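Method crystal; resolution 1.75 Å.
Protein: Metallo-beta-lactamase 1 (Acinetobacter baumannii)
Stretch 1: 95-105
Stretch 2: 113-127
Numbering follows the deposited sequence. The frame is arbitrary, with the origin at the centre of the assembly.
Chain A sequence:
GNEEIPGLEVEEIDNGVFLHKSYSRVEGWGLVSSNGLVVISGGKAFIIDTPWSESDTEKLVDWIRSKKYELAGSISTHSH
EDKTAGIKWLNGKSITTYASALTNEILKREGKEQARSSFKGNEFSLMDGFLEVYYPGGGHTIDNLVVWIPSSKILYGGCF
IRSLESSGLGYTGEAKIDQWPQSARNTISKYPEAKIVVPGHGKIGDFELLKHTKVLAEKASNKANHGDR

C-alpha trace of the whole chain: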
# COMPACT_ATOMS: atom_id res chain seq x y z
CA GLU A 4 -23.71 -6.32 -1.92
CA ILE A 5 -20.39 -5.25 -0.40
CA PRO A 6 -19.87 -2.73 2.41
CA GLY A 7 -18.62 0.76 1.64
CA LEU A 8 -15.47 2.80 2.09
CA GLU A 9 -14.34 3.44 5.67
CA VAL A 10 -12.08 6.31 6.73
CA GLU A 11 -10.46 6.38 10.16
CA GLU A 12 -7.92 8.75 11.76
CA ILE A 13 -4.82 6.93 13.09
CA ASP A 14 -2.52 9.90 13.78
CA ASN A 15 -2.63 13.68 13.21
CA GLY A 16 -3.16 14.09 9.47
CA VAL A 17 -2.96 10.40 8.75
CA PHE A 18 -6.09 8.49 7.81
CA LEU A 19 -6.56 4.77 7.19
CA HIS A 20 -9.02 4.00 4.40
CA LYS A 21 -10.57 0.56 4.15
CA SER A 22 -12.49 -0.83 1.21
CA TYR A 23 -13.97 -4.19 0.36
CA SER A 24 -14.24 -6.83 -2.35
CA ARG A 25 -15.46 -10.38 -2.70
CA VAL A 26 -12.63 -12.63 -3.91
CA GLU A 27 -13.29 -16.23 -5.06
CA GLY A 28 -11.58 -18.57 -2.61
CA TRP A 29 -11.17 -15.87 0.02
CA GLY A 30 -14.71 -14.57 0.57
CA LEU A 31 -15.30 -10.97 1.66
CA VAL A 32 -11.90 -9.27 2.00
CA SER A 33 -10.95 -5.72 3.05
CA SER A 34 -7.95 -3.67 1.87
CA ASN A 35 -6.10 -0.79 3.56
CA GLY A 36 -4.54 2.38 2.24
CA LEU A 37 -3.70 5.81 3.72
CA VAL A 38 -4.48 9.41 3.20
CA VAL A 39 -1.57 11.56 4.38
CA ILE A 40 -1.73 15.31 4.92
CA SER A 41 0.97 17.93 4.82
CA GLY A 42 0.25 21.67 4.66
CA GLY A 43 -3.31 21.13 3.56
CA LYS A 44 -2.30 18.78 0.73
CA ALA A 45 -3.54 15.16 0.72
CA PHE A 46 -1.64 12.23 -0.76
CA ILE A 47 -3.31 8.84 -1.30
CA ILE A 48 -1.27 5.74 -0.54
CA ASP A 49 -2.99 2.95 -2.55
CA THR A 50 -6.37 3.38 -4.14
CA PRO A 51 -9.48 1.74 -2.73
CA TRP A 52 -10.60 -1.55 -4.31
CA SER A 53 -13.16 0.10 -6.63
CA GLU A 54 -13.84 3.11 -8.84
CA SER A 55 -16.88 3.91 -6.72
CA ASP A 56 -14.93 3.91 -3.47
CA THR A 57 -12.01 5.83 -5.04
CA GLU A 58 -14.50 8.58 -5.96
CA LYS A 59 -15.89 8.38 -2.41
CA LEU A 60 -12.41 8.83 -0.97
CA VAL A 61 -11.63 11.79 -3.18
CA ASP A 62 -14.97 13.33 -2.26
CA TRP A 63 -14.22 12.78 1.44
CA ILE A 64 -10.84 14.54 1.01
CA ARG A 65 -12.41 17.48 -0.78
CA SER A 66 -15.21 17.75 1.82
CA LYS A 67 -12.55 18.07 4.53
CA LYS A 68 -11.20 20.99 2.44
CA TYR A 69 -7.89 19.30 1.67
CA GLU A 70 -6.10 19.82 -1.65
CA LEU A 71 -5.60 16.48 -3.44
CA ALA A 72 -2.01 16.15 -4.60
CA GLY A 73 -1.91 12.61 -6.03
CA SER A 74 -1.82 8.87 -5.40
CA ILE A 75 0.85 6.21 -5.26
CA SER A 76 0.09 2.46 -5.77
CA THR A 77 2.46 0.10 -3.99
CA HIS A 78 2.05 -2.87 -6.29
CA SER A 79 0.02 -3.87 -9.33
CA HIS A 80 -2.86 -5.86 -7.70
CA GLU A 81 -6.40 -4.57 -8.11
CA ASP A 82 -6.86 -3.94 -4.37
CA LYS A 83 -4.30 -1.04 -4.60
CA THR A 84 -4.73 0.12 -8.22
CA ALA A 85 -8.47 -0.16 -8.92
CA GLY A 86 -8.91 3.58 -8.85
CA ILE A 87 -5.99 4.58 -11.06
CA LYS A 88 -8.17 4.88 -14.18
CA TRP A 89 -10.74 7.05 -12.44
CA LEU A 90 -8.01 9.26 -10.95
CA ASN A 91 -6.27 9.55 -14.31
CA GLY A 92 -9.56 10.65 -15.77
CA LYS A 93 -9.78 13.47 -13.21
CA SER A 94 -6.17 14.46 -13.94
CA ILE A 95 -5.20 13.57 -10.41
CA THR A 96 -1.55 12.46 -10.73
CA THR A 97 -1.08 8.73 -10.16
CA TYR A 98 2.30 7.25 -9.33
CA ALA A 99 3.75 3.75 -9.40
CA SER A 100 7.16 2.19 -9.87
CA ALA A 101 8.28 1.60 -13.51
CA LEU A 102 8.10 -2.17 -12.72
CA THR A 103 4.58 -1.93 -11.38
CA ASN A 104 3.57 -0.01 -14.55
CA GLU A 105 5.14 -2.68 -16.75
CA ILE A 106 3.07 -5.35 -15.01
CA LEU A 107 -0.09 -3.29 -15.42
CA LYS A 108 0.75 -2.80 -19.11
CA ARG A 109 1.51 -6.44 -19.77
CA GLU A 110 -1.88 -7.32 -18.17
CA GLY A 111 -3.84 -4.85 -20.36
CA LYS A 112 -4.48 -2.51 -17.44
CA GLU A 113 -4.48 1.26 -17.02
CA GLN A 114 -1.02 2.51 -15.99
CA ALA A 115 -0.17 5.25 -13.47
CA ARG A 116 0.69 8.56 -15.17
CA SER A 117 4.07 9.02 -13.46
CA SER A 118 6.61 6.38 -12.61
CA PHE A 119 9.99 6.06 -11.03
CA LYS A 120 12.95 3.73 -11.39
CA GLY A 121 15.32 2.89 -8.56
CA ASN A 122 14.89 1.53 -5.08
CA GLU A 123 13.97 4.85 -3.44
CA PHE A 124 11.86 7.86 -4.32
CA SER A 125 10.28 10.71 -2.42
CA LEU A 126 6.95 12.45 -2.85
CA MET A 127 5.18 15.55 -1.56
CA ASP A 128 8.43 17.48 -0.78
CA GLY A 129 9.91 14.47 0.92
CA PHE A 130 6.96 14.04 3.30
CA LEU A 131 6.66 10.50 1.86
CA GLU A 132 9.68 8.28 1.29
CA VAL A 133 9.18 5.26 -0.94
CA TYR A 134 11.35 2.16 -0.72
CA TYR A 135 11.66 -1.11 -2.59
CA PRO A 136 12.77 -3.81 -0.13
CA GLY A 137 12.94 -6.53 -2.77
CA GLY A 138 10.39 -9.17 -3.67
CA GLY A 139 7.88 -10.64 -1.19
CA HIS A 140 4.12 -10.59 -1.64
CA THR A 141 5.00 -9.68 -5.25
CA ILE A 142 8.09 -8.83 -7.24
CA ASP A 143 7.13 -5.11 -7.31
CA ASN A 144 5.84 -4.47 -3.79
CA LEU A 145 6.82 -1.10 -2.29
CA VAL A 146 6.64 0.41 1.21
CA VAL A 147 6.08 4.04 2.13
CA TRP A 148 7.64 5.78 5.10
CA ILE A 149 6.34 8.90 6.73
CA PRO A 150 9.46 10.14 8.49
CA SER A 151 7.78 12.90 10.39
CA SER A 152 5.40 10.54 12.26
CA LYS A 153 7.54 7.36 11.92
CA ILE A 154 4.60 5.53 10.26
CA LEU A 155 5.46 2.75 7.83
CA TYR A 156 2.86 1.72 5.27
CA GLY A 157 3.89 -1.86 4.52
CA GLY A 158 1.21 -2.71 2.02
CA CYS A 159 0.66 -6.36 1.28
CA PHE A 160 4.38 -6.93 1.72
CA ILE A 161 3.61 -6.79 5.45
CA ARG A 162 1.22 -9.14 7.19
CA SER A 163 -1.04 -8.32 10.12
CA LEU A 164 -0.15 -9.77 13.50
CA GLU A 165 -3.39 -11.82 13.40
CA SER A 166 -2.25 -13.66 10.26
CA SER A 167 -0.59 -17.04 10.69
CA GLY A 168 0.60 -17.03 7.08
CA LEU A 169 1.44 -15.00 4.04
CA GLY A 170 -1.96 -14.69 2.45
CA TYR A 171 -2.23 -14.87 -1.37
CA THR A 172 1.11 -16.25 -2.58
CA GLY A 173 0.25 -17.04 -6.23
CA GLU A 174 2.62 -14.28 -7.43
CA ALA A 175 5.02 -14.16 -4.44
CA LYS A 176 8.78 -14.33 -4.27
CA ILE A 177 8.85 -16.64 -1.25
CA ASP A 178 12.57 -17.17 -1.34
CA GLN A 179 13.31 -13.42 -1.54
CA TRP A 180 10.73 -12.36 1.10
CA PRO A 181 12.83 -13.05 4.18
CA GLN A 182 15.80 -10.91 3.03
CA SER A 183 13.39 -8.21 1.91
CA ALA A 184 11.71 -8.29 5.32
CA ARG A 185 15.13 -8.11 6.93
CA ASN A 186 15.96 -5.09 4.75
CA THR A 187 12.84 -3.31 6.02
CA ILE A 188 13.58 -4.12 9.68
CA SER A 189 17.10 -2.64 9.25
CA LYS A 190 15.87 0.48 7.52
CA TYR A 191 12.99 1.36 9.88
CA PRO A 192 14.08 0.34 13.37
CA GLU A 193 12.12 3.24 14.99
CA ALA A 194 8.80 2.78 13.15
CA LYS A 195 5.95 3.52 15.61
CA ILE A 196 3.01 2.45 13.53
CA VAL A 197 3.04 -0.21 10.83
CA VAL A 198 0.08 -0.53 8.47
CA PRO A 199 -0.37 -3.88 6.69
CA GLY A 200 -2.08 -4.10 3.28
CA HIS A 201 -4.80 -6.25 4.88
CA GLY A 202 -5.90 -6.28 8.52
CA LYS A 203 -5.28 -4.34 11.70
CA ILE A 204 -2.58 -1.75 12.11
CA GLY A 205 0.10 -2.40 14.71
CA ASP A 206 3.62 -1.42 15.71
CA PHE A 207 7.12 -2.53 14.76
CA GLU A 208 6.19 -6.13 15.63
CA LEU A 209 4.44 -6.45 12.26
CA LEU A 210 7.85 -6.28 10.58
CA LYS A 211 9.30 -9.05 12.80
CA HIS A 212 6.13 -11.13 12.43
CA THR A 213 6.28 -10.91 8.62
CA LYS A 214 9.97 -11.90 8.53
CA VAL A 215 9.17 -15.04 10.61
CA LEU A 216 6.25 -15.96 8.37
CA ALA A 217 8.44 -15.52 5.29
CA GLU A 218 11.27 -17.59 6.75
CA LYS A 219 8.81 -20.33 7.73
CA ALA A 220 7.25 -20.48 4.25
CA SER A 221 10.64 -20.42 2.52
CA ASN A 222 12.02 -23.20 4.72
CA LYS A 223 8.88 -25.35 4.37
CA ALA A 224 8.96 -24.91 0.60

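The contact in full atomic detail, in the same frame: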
# COMPACT_ATOMS: atom_id res chain seq x y z
N ILE A 95 -5.92 13.74 -11.65
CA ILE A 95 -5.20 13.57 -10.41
C ILE A 95 -3.97 12.69 -10.65
O ILE A 95 -4.12 11.52 -10.99
CB ILE A 95 -6.08 12.91 -9.35
CG1 ILE A 95 -7.31 13.79 -9.09
CG2 ILE A 95 -5.31 12.66 -8.09
CD1 ILE A 95 -8.38 13.11 -8.31
N THR A 96 -2.77 13.23 -10.46
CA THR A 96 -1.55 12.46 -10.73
C THR A 96 -1.44 11.14 -9.94
O THR A 96 -1.47 11.10 -8.71
CB THR A 96 -0.31 13.30 -10.45
OG1 THR A 96 -0.43 14.52 -11.16
CG2 THR A 96 0.92 12.60 -10.93
N THR A 97 -1.30 10.06 -10.69
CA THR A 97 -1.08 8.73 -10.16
C THR A 97 0.38 8.35 -10.35
O THR A 97 1.01 8.65 -11.37
CB THR A 97 -1.98 7.71 -10.87
OG1 THR A 97 -1.80 7.80 -12.28
CG2 THR A 97 -3.42 8.00 -10.56
N TYR A 98 0.93 7.73 -9.32
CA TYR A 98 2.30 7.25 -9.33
C TYR A 98 2.36 5.74 -9.12
O TYR A 98 1.56 5.17 -8.40
CB TYR A 98 3.15 7.89 -8.23
CG TYR A 98 3.26 9.38 -8.26
CD1 TYR A 98 4.40 9.99 -8.74
CD2 TYR A 98 2.25 10.20 -7.78
CE1 TYR A 98 4.52 11.37 -8.78
CE2 TYR A 98 2.37 11.58 -7.80
CZ TYR A 98 3.50 12.15 -8.26
OH TYR A 98 3.62 13.53 -8.30
N ALA A 99 3.37 5.11 -9.72
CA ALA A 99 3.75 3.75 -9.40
C ALA A 99 5.19 3.56 -9.79
O ALA A 99 5.76 4.40 -10.48
CB ALA A 99 2.86 2.76 -10.13
N SER A 100 5.82 2.47 -9.36
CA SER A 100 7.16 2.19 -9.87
C SER A 100 7.10 1.84 -11.38
O SER A 100 6.06 1.44 -11.90
CB SER A 100 7.81 1.04 -9.10
OG SER A 100 7.18 -0.20 -9.42
N ALA A 101 8.22 2.00 -12.08
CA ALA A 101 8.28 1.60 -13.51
C ALA A 101 7.90 0.10 -13.65
O ALA A 101 7.21 -0.27 -14.57
CB ALA A 101 9.61 1.85 -14.07
N LEU A 102 8.35 -0.72 -12.70
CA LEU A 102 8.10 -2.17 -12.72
C LEU A 102 6.60 -2.46 -12.54
O LEU A 102 5.98 -3.25 -13.27
CB LEU A 102 8.90 -2.86 -11.62
CG LEU A 102 8.62 -4.35 -11.46
CD1 LEU A 102 8.73 -5.07 -12.84
CD2 LEU A 102 9.56 -4.95 -10.47
N THR A 103 6.01 -1.79 -11.57
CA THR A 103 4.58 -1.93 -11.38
C THR A 103 3.83 -1.54 -12.67
O THR A 103 2.94 -2.27 -13.10
CB THR A 103 4.11 -1.08 -10.22
OG1 THR A 103 4.49 -1.73 -9.01
CG2 THR A 103 2.60 -0.90 -10.26
N ASN A 104 4.22 -0.43 -13.31
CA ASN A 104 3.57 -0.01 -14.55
C ASN A 104 3.77 -1.03 -15.67
O ASN A 104 2.90 -1.22 -16.51
CB ASN A 104 4.07 1.39 -15.00
CG ASN A 104 3.08 2.50 -14.65
OD1 ASN A 104 2.05 2.24 -14.00
ND2 ASN A 104 3.38 3.73 -15.07
N GLU A 105 4.90 -1.72 -15.68
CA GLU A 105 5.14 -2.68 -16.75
C GLU A 105 4.23 -3.88 -16.59
O GLU A 105 3.74 -4.42 -17.58
CB GLU A 105 6.59 -3.12 -16.77
CG GLU A 105 7.52 -2.10 -17.39
CD GLU A 105 7.27 -1.84 -18.90
OE1 GLU A 105 6.94 -2.78 -19.67
OE2 GLU A 105 7.42 -0.67 -19.32
N GLU A 113 -4.83 -0.14 -17.13
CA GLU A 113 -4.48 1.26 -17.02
C GLU A 113 -3.20 1.42 -16.20
O GLU A 113 -3.10 0.86 -15.12
CB GLU A 113 -5.64 2.04 -16.37
CG GLU A 113 -5.40 3.52 -16.23
CD GLU A 113 -5.79 4.31 -17.47
OE1 GLU A 113 -6.25 3.69 -18.46
OE2 GLU A 113 -5.64 5.54 -17.46
N GLN A 114 -2.24 2.18 -16.73
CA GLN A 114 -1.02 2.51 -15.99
C GLN A 114 -1.12 3.82 -15.17
O GLN A 114 -1.89 4.73 -15.51
CB GLN A 114 0.17 2.65 -16.95
CG GLN A 114 0.55 1.41 -17.75
CD GLN A 114 1.66 1.74 -18.74
OE1 GLN A 114 1.46 2.50 -19.70
NE2 GLN A 114 2.86 1.27 -18.45
N ALA A 115 -0.32 3.93 -14.12
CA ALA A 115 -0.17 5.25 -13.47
C ALA A 115 0.49 6.23 -14.43
O ALA A 115 1.26 5.81 -15.30
CB ALA A 115 0.66 5.14 -12.20
N ARG A 116 0.21 7.52 -14.25
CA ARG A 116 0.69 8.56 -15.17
C ARG A 116 2.17 8.82 -14.96
O ARG A 116 2.88 9.08 -15.94
CB ARG A 116 -0.12 9.86 -15.01
CG ARG A 116 -1.41 9.87 -15.83
CD ARG A 116 -2.14 11.23 -15.88
NE ARG A 116 -1.52 12.30 -16.66
NH1 ARG A 116 -2.29 11.62 -18.73
NH2 ARG A 116 -1.04 13.51 -18.53
N SER A 117 2.65 8.78 -13.73
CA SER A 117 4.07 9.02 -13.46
C SER A 117 4.69 7.79 -12.87
O SER A 117 4.06 7.14 -12.07
CB SER A 117 4.29 10.20 -12.52
OG SER A 117 3.57 11.31 -13.01
N SER A 118 5.91 7.46 -13.28
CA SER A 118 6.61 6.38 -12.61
C SER A 118 8.04 6.71 -12.28
O SER A 118 8.59 7.69 -12.77
CB SER A 118 6.56 5.12 -13.44
OG SER A 118 7.22 5.35 -14.65
N PHE A 119 8.62 5.89 -11.43
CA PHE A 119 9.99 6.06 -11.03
C PHE A 119 10.75 4.74 -11.03
O PHE A 119 10.19 3.68 -10.69
CB PHE A 119 10.04 6.70 -9.64
CG PHE A 119 9.61 5.80 -8.55
CD1 PHE A 119 8.25 5.54 -8.35
CE1 PHE A 119 7.85 4.70 -7.35
CE2 PHE A 119 10.14 4.33 -6.73
CZ PHE A 119 8.80 4.10 -6.52
N LYS A 120 12.01 4.82 -11.44
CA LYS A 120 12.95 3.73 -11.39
C LYS A 120 13.74 3.83 -10.09
O LYS A 120 13.72 4.86 -9.42
CB LYS A 120 13.91 3.78 -12.61
CG LYS A 120 13.21 3.57 -13.94
CD LYS A 120 14.17 3.13 -15.05
CE LYS A 120 14.47 1.63 -14.99
NZ LYS A 120 13.35 0.76 -15.49
N GLY A 121 14.46 2.79 -9.73
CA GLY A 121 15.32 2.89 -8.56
C GLY A 121 14.64 2.47 -7.28
O GLY A 121 13.42 2.44 -7.21
N ASN A 122 15.43 2.13 -6.28
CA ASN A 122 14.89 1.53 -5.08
C ASN A 122 14.32 2.51 -4.09
O ASN A 122 13.70 2.08 -3.14
CB ASN A 122 15.97 0.71 -4.39
CG ASN A 122 16.55 -0.32 -5.31
OD1 ASN A 122 17.76 -0.35 -5.56
ND2 ASN A 122 15.69 -1.13 -5.88
N GLU A 123 14.57 3.82 -4.29
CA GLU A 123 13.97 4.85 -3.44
C GLU A 123 13.50 6.08 -4.24
O GLU A 123 13.95 6.35 -5.35
CB GLU A 123 14.95 5.30 -2.34
CG GLU A 123 15.48 4.15 -1.51
CD GLU A 123 16.24 4.59 -0.26
OE1 GLU A 123 15.63 5.23 0.62
OE2 GLU A 123 17.45 4.29 -0.17
N PHE A 124 12.58 6.80 -3.64
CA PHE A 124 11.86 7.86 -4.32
C PHE A 124 11.22 8.64 -3.19
O PHE A 124 10.95 8.08 -2.12
CB PHE A 124 10.81 7.27 -5.27
CG PHE A 124 10.16 8.27 -6.18
CD1 PHE A 124 10.91 8.97 -7.12
CD2 PHE A 124 8.77 8.47 -6.16
CE1 PHE A 124 10.32 9.90 -8.01
CE2 PHE A 124 8.18 9.41 -7.05
CZ PHE A 124 8.96 10.10 -7.97
N SER A 125 10.96 9.91 -3.42
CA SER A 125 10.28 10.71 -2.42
C SER A 125 9.19 11.53 -3.10
O SER A 125 9.30 11.88 -4.27
CB SER A 125 11.26 11.59 -1.66
OG SER A 125 11.36 12.83 -2.29
N LEU A 126 8.12 11.76 -2.36
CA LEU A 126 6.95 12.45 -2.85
C LEU A 126 6.53 13.54 -1.86
O LEU A 126 6.89 13.51 -0.69
CB LEU A 126 5.78 11.48 -3.03
CG LEU A 126 5.94 10.34 -4.05
CD1 LEU A 126 4.92 9.26 -3.79
CD2 LEU A 126 5.72 10.89 -5.39
N MET A 127 5.72 14.46 -2.35
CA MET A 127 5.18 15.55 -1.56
C MET A 127 6.29 16.26 -0.72
O MET A 127 6.22 16.32 0.50
CB MET A 127 4.03 15.03 -0.67
CG MET A 127 3.02 16.14 -0.40
SD MET A 127 1.40 15.63 0.20
CE MET A 127 1.93 14.64 1.59
O HOH W 1 5.83 3.80 -16.77

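The polar core of this contact is a parallel pairing of two short strands, 97-100 and 117-119, extended at one end by side chains that bond to backbone. In the ladder, Ser-117 N donates to Thr-97 O at 2.9 Å with a nearly straight angle of 166°, and Ala-99 N returns a bond to Ser-117 O at 3.2 Å. Ser-117 thus uses both its amide and its carbonyl on residues that flank its partner Tyr-98, the pattern expected of parallel strands. One step on, Phe-119 N reaches Ala-99 O only weakly, at 3.4 Å and 142°, whereas Ala-101 N closes the ladder firmly on Phe-119 O at 2.9 Å. This last donor is the first residue of the helix: amides in the first turn have no carbonyl of an earlier turn to bond, and here the neighbouring strand supplies one.

Ser-100 stands at this junction. As the N-cap, it accepts the amide of Thr-103, with Thr-103 N to Ser-100 OG at 2.9 Å; serine suits the site because its short side chain can fold back on the helix start.

Where the second stretch approaches the strand, Thr-97 OG1 accepts from Arg-116 N at 2.8 Å, so a side-chain hydroxyl holds the backbone just before the first ladder bond. Farther along, Asn-104 points from the helix toward the other stretch and grips Ala-115 at both ends of its amide group. Its OD1 accepts from Ala-115 N at 2.9 Å, and its ND2 donates to Ala-115 O at 3.0 Å. An asparagine side chain carries the same donor and acceptor groups as a peptide, so it can pair with one residue's backbone as a strand would. Its chi1 of -101° lies between the usual wells. The Asn-104 backbone takes part as well, for Gln-114 NE2 donates to Asn-104 O at 3.2 Å. A water joins the same side chain to Ser-118, lying 3.0 Å from both Asn-104 ND2, whose proton it accepts, and Ser-118 OG.

Packing fills the space around this network. Ala-115 turns its methyl toward the first stretch, where Ala-99 CB and Ala-115 CB meet at 3.8 Å. Ala-99 shares its face of the sheet with Ser-118, while Tyr-98 and Ser-117 lie on the other. There the phenol ring offers an apolar surface to the second stretch. Leu-126 CD2 sits over one ring face, 3.7 Å from the centroid of Tyr-98 and 15° off the normal, a CH-pi contact that brings a methyl against the ring's electron-rich surface. Phe-124 adds a looser contact, Tyr-98 CD1 to Phe-124 CE2 at 4.2 Å, with the tyrosine atom at the edge of the phenylalanine ring. At the periphery, the methyl of Ala-101 meets the aliphatic part of exposed Lys-120, with Ala-101 CB to Lys-120 CG at 4.0 Å.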